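Local coordinates for protein dextranase (PDB 6NZS) that catalyses the endohydrolysis of alpha-1,6-glucosidic linkages in dextran, as a member of glycoside hydrolase family 49, at residues 201-206 and 253-258; 326-331 and 352-357; 377-382 and 398-403. One frame throughout, in Å; residues are numbered along the deposited sequence.

Contact 1: 201-206 and 253-258; sequences RLVPTE and WVYLAP
Trp253 and Tyr255 both carry CG anti to the backbone N (chi1 -164° and 178°); two apart on strand 253-256, they lie on the same face, and Pro204 fits between their rings. Its CB sits over the face of the six-membered ring of Trp253, 3.7 Å from that ring's centroid and only 8° off the normal, a CH-pi contact that is almost directly above the ring. A second CH-pi contact uses Pro204 CD, which lies 3.8 Å from the centroid of the Tyr255 ring and is displaced toward its CG and CD1. The same CD is also 3.5 Å from Trp253 CZ2, so one methylene touches both aromatics. Backbone atoms also meet the edge of the indole: Leu202 C lies in the ring plane, 3.6 Å from Trp253 CZ2. Val203 works at the far end of the tyrosine, with CG1 3.8 Å from Tyr255 OH. The polar end of Trp253 is satisfied by Thr279, which accepts from NE1, while Lys277 makes a cation-pi contact with the indole and hydrogen-bonds to Arg201 O. The contact thus seats the end of helix 196-202 and the chain that leaves it on strand 253-256, which lies between the parallel strands 229-232 and 275-279, with Pro204 also touching Ile229 and Tyr231.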
ATOM      1  N   ARG A 201     -20.360 -11.268  10.590  1.00 12.73           N
ATOM      2  CA  ARG A 201     -19.021 -11.820  10.439  1.00 12.50           C
ATOM      3  C   ARG A 201     -17.951 -10.845  10.909  1.00 10.97           C
ATOM      4  O   ARG A 201     -16.919 -11.270  11.439  1.00 12.92           O
ATOM      5  CB  ARG A 201     -18.770 -12.189   8.970  1.00 13.59           C
ATOM      6  CG  ARG A 201     -17.396 -12.800   8.704  1.00 13.67           C
ATOM      7  CD  ARG A 201     -17.241 -13.304   7.277  1.00 13.91           C
ATOM      8  NE  ARG A 201     -17.303 -12.220   6.298  1.00 15.73           N
ATOM      9  CZ  ARG A 201     -16.242 -11.571   5.818  1.00 16.50           C
ATOM     10  NH1 ARG A 201     -15.022 -11.886   6.221  1.00 14.65           N
ATOM     11  NH2 ARG A 201     -16.409 -10.601   4.927  1.00 16.77           N
ATOM     12  N   LEU A 202     -18.179  -9.542  10.724  1.00 11.95           N
ATOM     13  CA  LEU A 202     -17.120  -8.543  10.832  1.00  9.65           C
ATOM     14  C   LEU A 202     -17.218  -7.652  12.060  1.00 12.26           C
ATOM     15  O   LEU A 202     -16.262  -6.918  12.347  1.00 12.28           O
ATOM     16  CB  LEU A 202     -17.102  -7.661   9.572  1.00 11.11           C
ATOM     17  CG  LEU A 202     -16.811  -8.441   8.291  1.00 11.39           C
ATOM     18  CD1 LEU A 202     -17.106  -7.571   7.071  1.00 12.77           C
ATOM     19  CD2 LEU A 202     -15.376  -8.917   8.265  1.00 12.53           C
ATOM     20  N   VAL A 203     -18.330  -7.681  12.789  1.00 12.05           N
ATOM     21  CA  VAL A 203     -18.503  -6.852  13.979  1.00 12.49           C
ATOM     22  C   VAL A 203     -18.915  -7.754  15.135  1.00 13.57           C
ATOM     23  O   VAL A 203     -20.020  -8.314  15.114  1.00 14.31           O
ATOM     24  CB  VAL A 203     -19.557  -5.756  13.758  1.00 12.69           C
ATOM     25  CG1 VAL A 203     -19.705  -4.909  15.023  1.00 15.35           C
ATOM     26  CG2 VAL A 203     -19.183  -4.876  12.562  1.00 13.31           C
ATOM     27  N   PRO A 204     -18.092  -7.898  16.168  1.00 13.75           N
ATOM     28  CA  PRO A 204     -18.438  -8.828  17.248  1.00 13.72           C
ATOM     29  C   PRO A 204     -19.563  -8.291  18.114  1.00 16.58           C
ATOM     30  O   PRO A 204     -19.758  -7.081  18.258  1.00 17.82           O
ATOM     31  CB  PRO A 204     -17.132  -8.956  18.044  1.00 16.86           C
ATOM     32  CG  PRO A 204     -16.340  -7.748  17.727  1.00 15.96           C
ATOM     33  CD  PRO A 204     -16.812  -7.204  16.403  1.00 12.74           C
ATOM     34  N   THR A 205     -20.339  -9.222  18.656  1.00 16.74           N
ATOM     35  CA  THR A 205     -21.294  -8.938  19.716  1.00 19.74           C
ATOM     36  C   THR A 205     -20.965  -9.833  20.900  1.00 17.47           C
ATOM     37  O   THR A 205     -20.094 -10.702  20.827  1.00 19.39           O
ATOM     38  CB  THR A 205     -22.739  -9.191  19.267  1.00 20.78           C
ATOM     39  OG1 THR A 205     -22.979 -10.601  19.226  1.00 20.86           O
ATOM     40  CG2 THR A 205     -23.003  -8.593  17.896  1.00 21.99           C
ATOM     41  N   GLU A 206     -21.691  -9.619  21.999  1.00 24.43           N
ATOM     42  CA  GLU A 206     -21.514 -10.456  23.179  1.00 25.13           C
ATOM     43  C   GLU A 206     -21.815 -11.922  22.899  1.00 25.84           C
ATOM     44  O   GLU A 206     -21.403 -12.787  23.679  1.00 26.08           O
ATOM     45  CB  GLU A 206     -22.395  -9.951  24.323  1.00 27.72           C
ATOM     46  CG  GLU A 206     -22.026  -8.563  24.838  1.00 29.59           C
ATOM     47  CD  GLU A 206     -20.803  -8.574  25.741  1.00 36.08           C
ATOM     48  OE1 GLU A 206     -20.205  -7.495  25.955  1.00 34.56           O
ATOM     49  OE2 GLU A 206     -20.437  -9.662  26.236  1.00 42.10           O
ATOM     50  N   TRP A 253      -9.910 -12.489  18.073  1.00 12.05           N
ATOM     51  CA  TRP A 253     -10.498 -11.380  17.331  1.00 12.76           C
ATOM     52  C   TRP A 253     -10.066 -10.074  17.977  1.00 12.82           C
ATOM     53  O   TRP A 253     -10.237  -9.895  19.186  1.00 12.24           O
ATOM     54  CB  TRP A 253     -12.023 -11.508  17.391  1.00 12.41           C
ATOM     55  CG  TRP A 253     -12.826 -10.708  16.393  1.00 11.67           C
ATOM     56  CD1 TRP A 253     -12.434  -9.594  15.692  1.00 12.47           C
ATOM     57  CD2 TRP A 253     -14.174 -10.973  16.007  1.00 13.46           C
ATOM     58  NE1 TRP A 253     -13.465  -9.163  14.886  1.00 11.99           N
ATOM     59  CE2 TRP A 253     -14.542  -9.996  15.062  1.00 13.15           C
ATOM     60  CE3 TRP A 253     -15.103 -11.957  16.360  1.00 13.88           C
ATOM     61  CZ2 TRP A 253     -15.806  -9.972  14.469  1.00 14.11           C
ATOM     62  CZ3 TRP A 253     -16.356 -11.928  15.780  1.00 14.84           C
ATOM     63  CH2 TRP A 253     -16.698 -10.946  14.841  1.00 16.32           C
ATOM     64  N   VAL A 254      -9.511  -9.164  17.172  1.00 11.59           N
ATOM     65  CA  VAL A 254      -9.289  -7.777  17.567  1.00 11.44           C
ATOM     66  C   VAL A 254     -10.178  -6.912  16.686  1.00 10.52           C
ATOM     67  O   VAL A 254     -10.141  -7.032  15.454  1.00 10.71           O
ATOM     68  CB  VAL A 254      -7.808  -7.380  17.429  1.00 12.81           C
ATOM     69  CG1 VAL A 254      -7.652  -5.870  17.587  1.00 13.38           C
ATOM     70  CG2 VAL A 254      -6.971  -8.132  18.462  1.00 13.50           C
ATOM     71  N   TYR A 255     -11.000  -6.073  17.309  1.00 10.50           N
ATOM     72  CA  TYR A 255     -11.957  -5.236  16.600  1.00 10.80           C
ATOM     73  C   TYR A 255     -11.659  -3.775  16.897  1.00 12.21           C
ATOM     74  O   TYR A 255     -11.578  -3.377  18.064  1.00 11.63           O
ATOM     75  CB  TYR A 255     -13.401  -5.571  17.014  1.00 10.01           C
ATOM     76  CG  TYR A 255     -14.407  -4.686  16.322  1.00 10.35           C
ATOM     77  CD1 TYR A 255     -14.646  -4.810  14.960  1.00 10.09           C
ATOM     78  CD2 TYR A 255     -15.090  -3.705  17.019  1.00 11.12           C
ATOM     79  CE1 TYR A 255     -15.545  -3.984  14.309  1.00  9.93           C
ATOM     80  CE2 TYR A 255     -16.005  -2.873  16.376  1.00 11.42           C
ATOM     81  CZ  TYR A 255     -16.219  -3.012  15.020  1.00 10.79           C
ATOM     82  OH  TYR A 255     -17.113  -2.182  14.374  1.00 13.58           O
ATOM     83  N   LEU A 256     -11.498  -2.980  15.843  1.00 10.91           N
ATOM     84  CA  LEU A 256     -11.282  -1.538  15.951  1.00 10.83           C
ATOM     85  C   LEU A 256     -12.533  -0.863  15.405  1.00  9.94           C
ATOM     86  O   LEU A 256     -12.759  -0.855  14.193  1.00 11.70           O
ATOM     87  CB  LEU A 256     -10.056  -1.094  15.150  1.00 11.64           C
ATOM     88  CG  LEU A 256      -8.737  -1.840  15.362  1.00 14.56           C
ATOM     89  CD1 LEU A 256      -7.629  -1.161  14.568  1.00 16.25           C
ATOM     90  CD2 LEU A 256      -8.365  -1.896  16.825  1.00 17.28           C
ATOM     91  N   ALA A 257     -13.345  -0.300  16.289  1.00 10.75           N
ATOM     92  CA  ALA A 257     -14.582   0.319  15.856  1.00 11.52           C
ATOM     93  C   ALA A 257     -14.280   1.514  14.960  1.00 11.28           C
ATOM     94  O   ALA A 257     -13.205   2.119  15.049  1.00 11.36           O
ATOM     95  CB  ALA A 257     -15.373   0.801  17.069  1.00 13.11           C
ATOM     96  N   PRO A 258     -15.219   1.887  14.090  1.00 11.56           N
ATOM     97  CA  PRO A 258     -15.084   3.173  13.399  1.00 12.21           C
ATOM     98  C   PRO A 258     -14.993   4.269  14.446  1.00 12.83           C
ATOM     99  O   PRO A 258     -15.816   4.343  15.360  1.00 15.18           O
ATOM    100  CB  PRO A 258     -16.376   3.281  12.579  1.00 14.08           C
ATOM    101  CG  PRO A 258     -17.327   2.336  13.229  1.00 20.28           C
ATOM    102  CD  PRO A 258     -16.511   1.232  13.816  1.00 12.68           C
TER

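Contact 2: 326-331 and 352-357; sequences KLDLQG and HMNVEN
Lys326 lies beside His352, and from there the two parallel strands run in unbroken one-to-one register to Gln330 and Glu356, their axes 4.7 Å apart. Leu327 gives its N-H to His352 O and accepts from Asn354 N at its own O (2.8 Å). Its side chain turns to the face shared with Met353, where CD2 meets Met353 CG at 4.3 Å. Asp328 is on the other face with Asn354. Its CG lies anti to the carbonyl carbon (chi1 -70°), that of Asn354 anti to the backbone N, and the carboxylate and amide planes stand 85° apart. A water joins them, donating to Asp328 OD1 (2.7 Å) and accepting from Asn354 ND2 (2.9 Å). The other oxygen, OD2, is taken by a salt bridge to Arg201 NH1. Leu329 bonds through N to Asn354 O and through O to Glu356 N; its side chain runs alongside Val355, CD2 4.1 Å from Val355 CG1, with Ile371 touching both. Gln330 follows on the polar face, its CG 3.8 Å from Glu356 CG, while OE1 turns to Gly280 N. Glu356 OE2 pairs with Arg201 NH2, so the guanidinium probably eases the repulsion between two acids. At Gly331, whose phi is positive, N donates to Glu356 O (3.1 Å) where the regular strand is interrupted. Such in-register stacking, with apolar side chains (Leu327, Leu329, Met353, Val355) on one face, is how successive coils of a beta-solenoid pair, here the right-handed parallel beta-helix of family 49.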
ATOM      1  N   LYS A 326      -7.669 -19.838   9.075  1.00 12.94           N
ATOM      2  CA  LYS A 326      -8.154 -18.714   8.289  1.00 12.27           C
ATOM      3  C   LYS A 326      -7.987 -17.426   9.076  1.00 14.00           C
ATOM      4  O   LYS A 326      -8.048 -17.419  10.307  1.00 12.40           O
ATOM      5  CB  LYS A 326      -9.629 -18.884   7.937  1.00 15.58           C
ATOM      6  CG  LYS A 326      -9.915 -20.115   7.087  1.00 20.20           C
ATOM      7  CD  LYS A 326     -11.410 -20.326   6.928  1.00 24.03           C
ATOM      8  CE  LYS A 326     -11.901 -19.815   5.592  1.00 32.34           C
ATOM      9  NZ  LYS A 326     -12.849 -20.771   4.955  1.00 38.39           N
ATOM     10  N   LEU A 327      -7.764 -16.333   8.346  1.00 13.27           N
ATOM     11  CA  LEU A 327      -7.761 -14.991   8.914  1.00 11.38           C
ATOM     12  C   LEU A 327      -8.655 -14.114   8.057  1.00 11.69           C
ATOM     13  O   LEU A 327      -8.480 -14.078   6.837  1.00 12.11           O
ATOM     14  CB  LEU A 327      -6.350 -14.394   8.905  1.00 12.94           C
ATOM     15  CG  LEU A 327      -6.270 -12.873   9.091  1.00 11.48           C
ATOM     16  CD1 LEU A 327      -6.671 -12.499  10.513  1.00 11.99           C
ATOM     17  CD2 LEU A 327      -4.871 -12.366   8.790  1.00 13.29           C
ATOM     18  N   ASP A 328      -9.621 -13.440   8.681  1.00 11.23           N
ATOM     19  CA  ASP A 328     -10.340 -12.337   8.049  1.00 11.30           C
ATOM     20  C   ASP A 328      -9.662 -11.054   8.504  1.00 11.83           C
ATOM     21  O   ASP A 328      -9.579 -10.788   9.707  1.00 11.70           O
ATOM     22  CB  ASP A 328     -11.808 -12.299   8.477  1.00 13.45           C
ATOM     23  CG  ASP A 328     -12.622 -13.448   7.919  1.00 16.61           C
ATOM     24  OD1 ASP A 328     -12.071 -14.253   7.140  1.00 21.76           O
ATOM     25  OD2 ASP A 328     -13.820 -13.546   8.283  1.00 17.80           O
ATOM     26  N   LEU A 329      -9.180 -10.267   7.548  1.00  9.67           N
ATOM     27  CA  LEU A 329      -8.525  -8.993   7.827  1.00 10.07           C
ATOM     28  C   LEU A 329      -9.343  -7.963   7.061  1.00 11.08           C
ATOM     29  O   LEU A 329      -9.319  -7.952   5.829  1.00 11.27           O
ATOM     30  CB  LEU A 329      -7.076  -9.031   7.342  1.00 10.90           C
ATOM     31  CG  LEU A 329      -6.295  -7.712   7.384  1.00 11.13           C
ATOM     32  CD1 LEU A 329      -6.214  -7.160   8.802  1.00 11.98           C
ATOM     33  CD2 LEU A 329      -4.890  -7.915   6.809  1.00 11.98           C
ATOM     34  N   GLN A 330     -10.087  -7.128   7.778  1.00  8.66           N
ATOM     35  CA  GLN A 330     -11.077  -6.273   7.132  1.00  9.17           C
ATOM     36  C   GLN A 330     -11.078  -4.900   7.775  1.00  9.37           C
ATOM     37  O   GLN A 330     -10.874  -4.764   8.986  1.00  9.94           O
ATOM     38  CB  GLN A 330     -12.486  -6.894   7.262  1.00  9.75           C
ATOM     39  CG  GLN A 330     -13.638  -6.116   6.593  1.00 10.51           C
ATOM     40  CD  GLN A 330     -14.202  -5.019   7.477  1.00 10.31           C
ATOM     41  OE1 GLN A 330     -13.973  -5.002   8.694  1.00 11.42           O
ATOM     42  NE2 GLN A 330     -14.937  -4.089   6.870  1.00 13.15           N
ATOM     43  N   GLY A 331     -11.323  -3.876   6.948  1.00  9.21           N
ATOM     44  CA  GLY A 331     -11.745  -2.581   7.449  1.00  9.59           C
ATOM     45  C   GLY A 331     -10.640  -1.648   7.899  1.00  8.66           C
ATOM     46  O   GLY A 331     -10.686  -0.447   7.618  1.00 10.31           O
ATOM     47  N   HIS A 352      -4.984 -19.164   5.455  1.00 12.07           N
ATOM     48  CA  HIS A 352      -5.731 -18.655   4.312  1.00 11.91           C
ATOM     49  C   HIS A 352      -6.392 -17.335   4.664  1.00 12.68           C
ATOM     50  O   HIS A 352      -7.257 -17.279   5.546  1.00 14.41           O
ATOM     51  CB  HIS A 352      -6.741 -19.705   3.857  1.00 15.57           C
ATOM     52  CG  HIS A 352      -6.111 -21.044   3.636  1.00 15.47           C
ATOM     53  ND1 HIS A 352      -5.111 -21.247   2.707  1.00 15.58           N
ATOM     54  CD2 HIS A 352      -6.292 -22.233   4.258  1.00 17.18           C
ATOM     55  CE1 HIS A 352      -4.720 -22.509   2.753  1.00 18.28           C
ATOM     56  NE2 HIS A 352      -5.420 -23.129   3.686  1.00 17.48           N
ATOM     57  N   MET A 353      -5.999 -16.278   3.956  1.00 10.94           N
ATOM     58  CA  MET A 353      -6.395 -14.920   4.304  1.00 10.61           C
ATOM     59  C   MET A 353      -7.536 -14.438   3.426  1.00 10.73           C
ATOM     60  O   MET A 353      -7.576 -14.709   2.221  1.00 12.80           O
ATOM     61  CB  MET A 353      -5.203 -13.977   4.147  1.00 11.63           C
ATOM     62  CG  MET A 353      -4.036 -14.367   5.030  1.00 13.16           C
ATOM     63  SD  MET A 353      -2.500 -13.587   4.526  1.00 13.20           S
ATOM     64  CE  MET A 353      -3.026 -11.870   4.453  1.00 15.54           C
ATOM     65  N   ASN A 354      -8.462 -13.708   4.037  1.00 11.73           N
ATOM     66  CA  ASN A 354      -9.561 -13.054   3.334  1.00 12.31           C
ATOM     67  C   ASN A 354      -9.472 -11.585   3.728  1.00 12.14           C
ATOM     68  O   ASN A 354      -9.933 -11.197   4.809  1.00 10.85           O
ATOM     69  CB  ASN A 354     -10.900 -13.681   3.741  1.00 13.09           C
ATOM     70  CG  ASN A 354     -12.086 -13.024   3.073  1.00 17.57           C
ATOM     71  OD1 ASN A 354     -11.937 -12.237   2.147  1.00 21.23           O
ATOM     72  ND2 ASN A 354     -13.283 -13.337   3.559  1.00 20.10           N
ATOM     73  N   VAL A 355      -8.876 -10.775   2.851  1.00 11.25           N
ATOM     74  CA  VAL A 355      -8.551  -9.383   3.136  1.00 11.83           C
ATOM     75  C   VAL A 355      -9.496  -8.500   2.337  1.00 10.87           C
ATOM     76  O   VAL A 355      -9.634  -8.676   1.122  1.00 11.01           O
ATOM     77  CB  VAL A 355      -7.092  -9.073   2.758  1.00  9.63           C
ATOM     78  CG1 VAL A 355      -6.742  -7.642   3.152  1.00 12.05           C
ATOM     79  CG2 VAL A 355      -6.133 -10.056   3.425  1.00 11.51           C
ATOM     80  N   GLU A 356     -10.133  -7.536   2.997  1.00  9.96           N
ATOM     81  CA  GLU A 356     -10.968  -6.618   2.231  1.00 10.60           C
ATOM     82  C   GLU A 356     -11.108  -5.284   2.943  1.00 10.89           C
ATOM     83  O   GLU A 356     -11.140  -5.214   4.175  1.00 10.12           O
ATOM     84  CB  GLU A 356     -12.348  -7.192   1.926  1.00 16.92           C
ATOM     85  CG  GLU A 356     -13.173  -7.467   3.119  1.00 17.06           C
ATOM     86  CD  GLU A 356     -14.112  -8.633   2.874  1.00 25.77           C
ATOM     87  OE1 GLU A 356     -14.669  -8.749   1.764  1.00 34.07           O
ATOM     88  OE2 GLU A 356     -14.276  -9.441   3.789  1.00 16.56           O
ATOM     89  N   ASN A 357     -11.196  -4.222   2.141  1.00 10.51           N
ATOM     90  CA  ASN A 357     -11.466  -2.884   2.659  1.00 10.34           C
ATOM     91  C   ASN A 357     -10.434  -2.486   3.703  1.00 10.92           C
ATOM     92  O   ASN A 357     -10.761  -1.931   4.756  1.00 10.43           O
ATOM     93  CB  ASN A 357     -12.907  -2.745   3.131  1.00 11.20           C
ATOM     94  CG  ASN A 357     -13.870  -2.885   1.978  1.00 12.14           C
ATOM     95  OD1 ASN A 357     -14.190  -3.997   1.554  1.00 17.07           O
ATOM     96  ND2 ASN A 357     -14.273  -1.756   1.406  1.00 13.65           N
TER
HETATM   97  O   HOH W   1     -13.823 -15.506   5.470  1.00 28.30           O

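Contact 3: 377-382 and 398-403; sequences STMKNT and VTIDNT
Strands 377-380 and 398-403 run parallel and pair residue for residue from Ser377 with Val398 to Lys380 with Asp401. Backbone bonds alternate between them and carry on round the corner, where Asn381 N donates to Asp401 O and Thr382 N to Asn402 O. Asn381 and Asn402 both bend the chain there with positive phi and psi. Asn402 CG is anti to the backbone N (chi1 -169°) and Asn381 CG anti to the carbonyl carbon, and a nearly straight bond (168°) runs from Asn402 ND2 to Asn381 OD1 at 2.8 Å; OD1 lies close to the plane of the Asn402 amide, although the two amides are turned 73° from each other. Water also donates to Asn381 OD1 (2.9 Å) and bridges it to Asp401 OD2, so the oxygen is held twice; Asp401 OD1 is bonded to Thr429 OG1 and Asn430 ND2. Just beyond the corner Thr382 and Thr403 lie side by side, and a single water links Thr382 OG1 (2.7 Å), Thr403 OG1 (2.7 Å) and Asp401 O (2.9 Å). Before the corner, Met379 and Ile400 run side by side, CE touching Ile400 CG2 at 3.8 Å, with Leu373 packed against both. Asn381 also touches Asn357, and the three stacked asparagines are consistent with a short asparagine ladder of the kind known from parallel beta-helices, its amide-to-amide bond seen between Asn381 and Asn402.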
ATOM      1  N   SER A 377      -5.302 -17.383  -0.660  1.00 12.98           N
ATOM      2  CA  SER A 377      -5.836 -16.173  -0.059  1.00 13.34           C
ATOM      3  C   SER A 377      -6.453 -15.292  -1.133  1.00 12.90           C
ATOM      4  O   SER A 377      -6.128 -15.401  -2.320  1.00 12.14           O
ATOM      5  CB  SER A 377      -4.743 -15.370   0.653  1.00 13.06           C
ATOM      6  OG  SER A 377      -4.191 -16.081   1.742  1.00 13.01           O
ATOM      7  N   THR A 378      -7.361 -14.420  -0.697  1.00 11.26           N
ATOM      8  CA  THR A 378      -7.978 -13.422  -1.557  1.00 10.31           C
ATOM      9  C   THR A 378      -7.893 -12.059  -0.886  1.00 12.70           C
ATOM     10  O   THR A 378      -7.941 -11.945   0.341  1.00 12.16           O
ATOM     11  CB  THR A 378      -9.445 -13.744  -1.809  1.00 13.83           C
ATOM     12  OG1 THR A 378     -10.151 -13.731  -0.564  1.00 20.00           O
ATOM     13  CG2 THR A 378      -9.594 -15.116  -2.439  1.00 15.46           C
ATOM     14  N   MET A 379      -7.735 -11.027  -1.707  1.00  9.53           N
ATOM     15  CA  MET A 379      -7.782  -9.646  -1.245  1.00 10.18           C
ATOM     16  C   MET A 379      -8.594  -8.823  -2.228  1.00 10.32           C
ATOM     17  O   MET A 379      -8.422  -8.956  -3.443  1.00 10.55           O
ATOM     18  CB  MET A 379      -6.381  -9.041  -1.114  1.00 10.61           C
ATOM     19  CG  MET A 379      -6.394  -7.592  -0.646  1.00  9.56           C
ATOM     20  SD  MET A 379      -4.773  -7.023  -0.116  1.00 10.59           S
ATOM     21  CE  MET A 379      -3.962  -6.735  -1.701  1.00  9.70           C
ATOM     22  N   LYS A 380      -9.482  -7.974  -1.709  1.00 10.18           N
ATOM     23  CA  LYS A 380     -10.238  -7.085  -2.577  1.00 11.28           C
ATOM     24  C   LYS A 380     -10.460  -5.738  -1.909  1.00 11.08           C
ATOM     25  O   LYS A 380     -10.601  -5.647  -0.686  1.00 11.32           O
ATOM     26  CB  LYS A 380     -11.578  -7.693  -3.010  1.00 14.46           C
ATOM     27  CG  LYS A 380     -12.511  -8.043  -1.888  1.00 17.49           C
ATOM     28  CD  LYS A 380     -13.732  -8.776  -2.437  1.00 23.06           C
ATOM     29  CE  LYS A 380     -14.744  -9.076  -1.348  1.00 26.55           C
ATOM     30  NZ  LYS A 380     -16.129  -9.166  -1.895  1.00 35.92           N
ATOM     31  N   ASN A 381     -10.505  -4.695  -2.742  1.00  8.81           N
ATOM     32  CA  ASN A 381     -10.998  -3.383  -2.330  1.00  9.91           C
ATOM     33  C   ASN A 381     -10.081  -2.738  -1.297  1.00 10.27           C
ATOM     34  O   ASN A 381     -10.490  -2.520  -0.154  1.00 10.55           O
ATOM     35  CB  ASN A 381     -12.437  -3.486  -1.794  1.00 11.16           C
ATOM     36  CG  ASN A 381     -13.358  -4.269  -2.721  1.00 12.26           C
ATOM     37  OD1 ASN A 381     -13.212  -4.233  -3.940  1.00 13.07           O
ATOM     38  ND2 ASN A 381     -14.333  -4.970  -2.137  1.00 15.60           N
ATOM     39  N   THR A 382      -8.852  -2.409  -1.692  1.00  9.14           N
ATOM     40  CA  THR A 382      -7.834  -1.961  -0.752  1.00  9.16           C
ATOM     41  C   THR A 382      -7.123  -0.722  -1.282  1.00  9.85           C
ATOM     42  O   THR A 382      -7.204  -0.388  -2.471  1.00  9.77           O
ATOM     43  CB  THR A 382      -6.784  -3.048  -0.501  1.00  9.25           C
ATOM     44  OG1 THR A 382      -6.146  -3.375  -1.740  1.00  9.67           O
ATOM     45  CG2 THR A 382      -7.408  -4.303   0.086  1.00 11.24           C
ATOM     46  N   VAL A 398      -3.391 -17.267  -5.129  1.00 11.79           N
ATOM     47  CA  VAL A 398      -3.644 -15.946  -4.566  1.00 11.33           C
ATOM     48  C   VAL A 398      -4.423 -15.140  -5.592  1.00 11.30           C
ATOM     49  O   VAL A 398      -4.077 -15.146  -6.782  1.00 12.54           O
ATOM     50  CB  VAL A 398      -2.335 -15.244  -4.156  1.00 11.78           C
ATOM     51  CG1 VAL A 398      -2.579 -13.754  -3.865  1.00 12.21           C
ATOM     52  CG2 VAL A 398      -1.708 -15.940  -2.942  1.00 12.29           C
ATOM     53  N   THR A 399      -5.472 -14.458  -5.135  1.00 10.35           N
ATOM     54  CA  THR A 399      -6.312 -13.639  -6.000  1.00 10.79           C
ATOM     55  C   THR A 399      -6.468 -12.257  -5.384  1.00 11.16           C
ATOM     56  O   THR A 399      -6.823 -12.143  -4.210  1.00 12.78           O
ATOM     57  CB  THR A 399      -7.685 -14.294  -6.192  1.00 13.74           C
ATOM     58  OG1 THR A 399      -7.495 -15.613  -6.727  1.00 15.26           O
ATOM     59  CG2 THR A 399      -8.543 -13.490  -7.154  1.00 16.97           C
ATOM     60  N   ILE A 400      -6.187 -11.214  -6.170  1.00 10.44           N
ATOM     61  CA  ILE A 400      -6.306  -9.823  -5.732  1.00 10.56           C
ATOM     62  C   ILE A 400      -7.160  -9.070  -6.740  1.00  9.61           C
ATOM     63  O   ILE A 400      -6.954  -9.206  -7.950  1.00 11.30           O
ATOM     64  CB  ILE A 400      -4.922  -9.149  -5.635  1.00 11.22           C
ATOM     65  CG1 ILE A 400      -4.022  -9.876  -4.641  1.00 11.03           C
ATOM     66  CG2 ILE A 400      -5.070  -7.678  -5.247  1.00 11.65           C
ATOM     67  CD1 ILE A 400      -2.605  -9.319  -4.578  1.00 12.29           C
ATOM     68  N   ASP A 401      -8.090  -8.246  -6.249  1.00  9.71           N
ATOM     69  CA  ASP A 401      -8.863  -7.368  -7.119  1.00  9.45           C
ATOM     70  C   ASP A 401      -9.016  -5.989  -6.491  1.00 10.02           C
ATOM     71  O   ASP A 401      -9.200  -5.867  -5.276  1.00 10.43           O
ATOM     72  CB  ASP A 401     -10.263  -7.925  -7.427  1.00 11.17           C
ATOM     73  CG  ASP A 401     -11.019  -7.052  -8.402  1.00 10.99           C
ATOM     74  OD1 ASP A 401     -10.522  -6.849  -9.526  1.00 12.26           O
ATOM     75  OD2 ASP A 401     -12.096  -6.541  -8.050  1.00 13.70           O
ATOM     76  N   ASN A 402      -8.977  -4.956  -7.337  1.00  9.04           N
ATOM     77  CA  ASN A 402      -9.382  -3.607  -6.949  1.00  9.54           C
ATOM     78  C   ASN A 402      -8.455  -3.002  -5.900  1.00 10.43           C
ATOM     79  O   ASN A 402      -8.879  -2.694  -4.776  1.00 10.53           O
ATOM     80  CB  ASN A 402     -10.849  -3.586  -6.495  1.00  9.81           C
ATOM     81  CG  ASN A 402     -11.387  -2.185  -6.340  1.00 12.38           C
ATOM     82  OD1 ASN A 402     -10.872  -1.236  -6.949  1.00 14.34           O
ATOM     83  ND2 ASN A 402     -12.427  -2.038  -5.525  1.00 12.95           N
ATOM     84  N   THR A 403      -7.198  -2.804  -6.279  1.00  9.29           N
ATOM     85  CA  THR A 403      -6.168  -2.238  -5.409  1.00  9.63           C
ATOM     86  C   THR A 403      -5.773  -0.873  -5.945  1.00  9.57           C
ATOM     87  O   THR A 403      -5.339  -0.764  -7.099  1.00 11.13           O
ATOM     88  CB  THR A 403      -4.916  -3.115  -5.392  1.00  9.14           C
ATOM     89  OG1 THR A 403      -5.263  -4.504  -5.253  1.00 10.15           O
ATOM     90  CG2 THR A 403      -4.009  -2.731  -4.235  1.00 11.38           C
TER
HETATM   91  O   HOH W   2      -7.319 -17.301  -4.372  1.00 20.82           O
HETATM   92  O   HOH W   3     -13.533  -6.465  -5.749  1.00 19.77           O
HETATM   93  O   HOH W   4      -7.058  -5.371  -3.384  1.00 10.35           O

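How the contacts relate
From the N terminus, contact 1 closes first: the chain leaving helix 196-202 meets strand 253-256 after 46 intervening residues. Contacts 2 and 3 follow in series, each joining one coil to the next across 20 and then 15 residues, and none of the three nests in or crosses another. Arg201 joins contacts 1 and 2, and Leu202 packs beside it on Gln330. Strands 351-361 and 377-380 are neighbours, so contact 3 continues the parallel strand stack of contact 2, with Ser377 OG probably bonded to Met353 N. Contact 3 lies about 21 Å from contact 1, centre to centre, further along the solenoid.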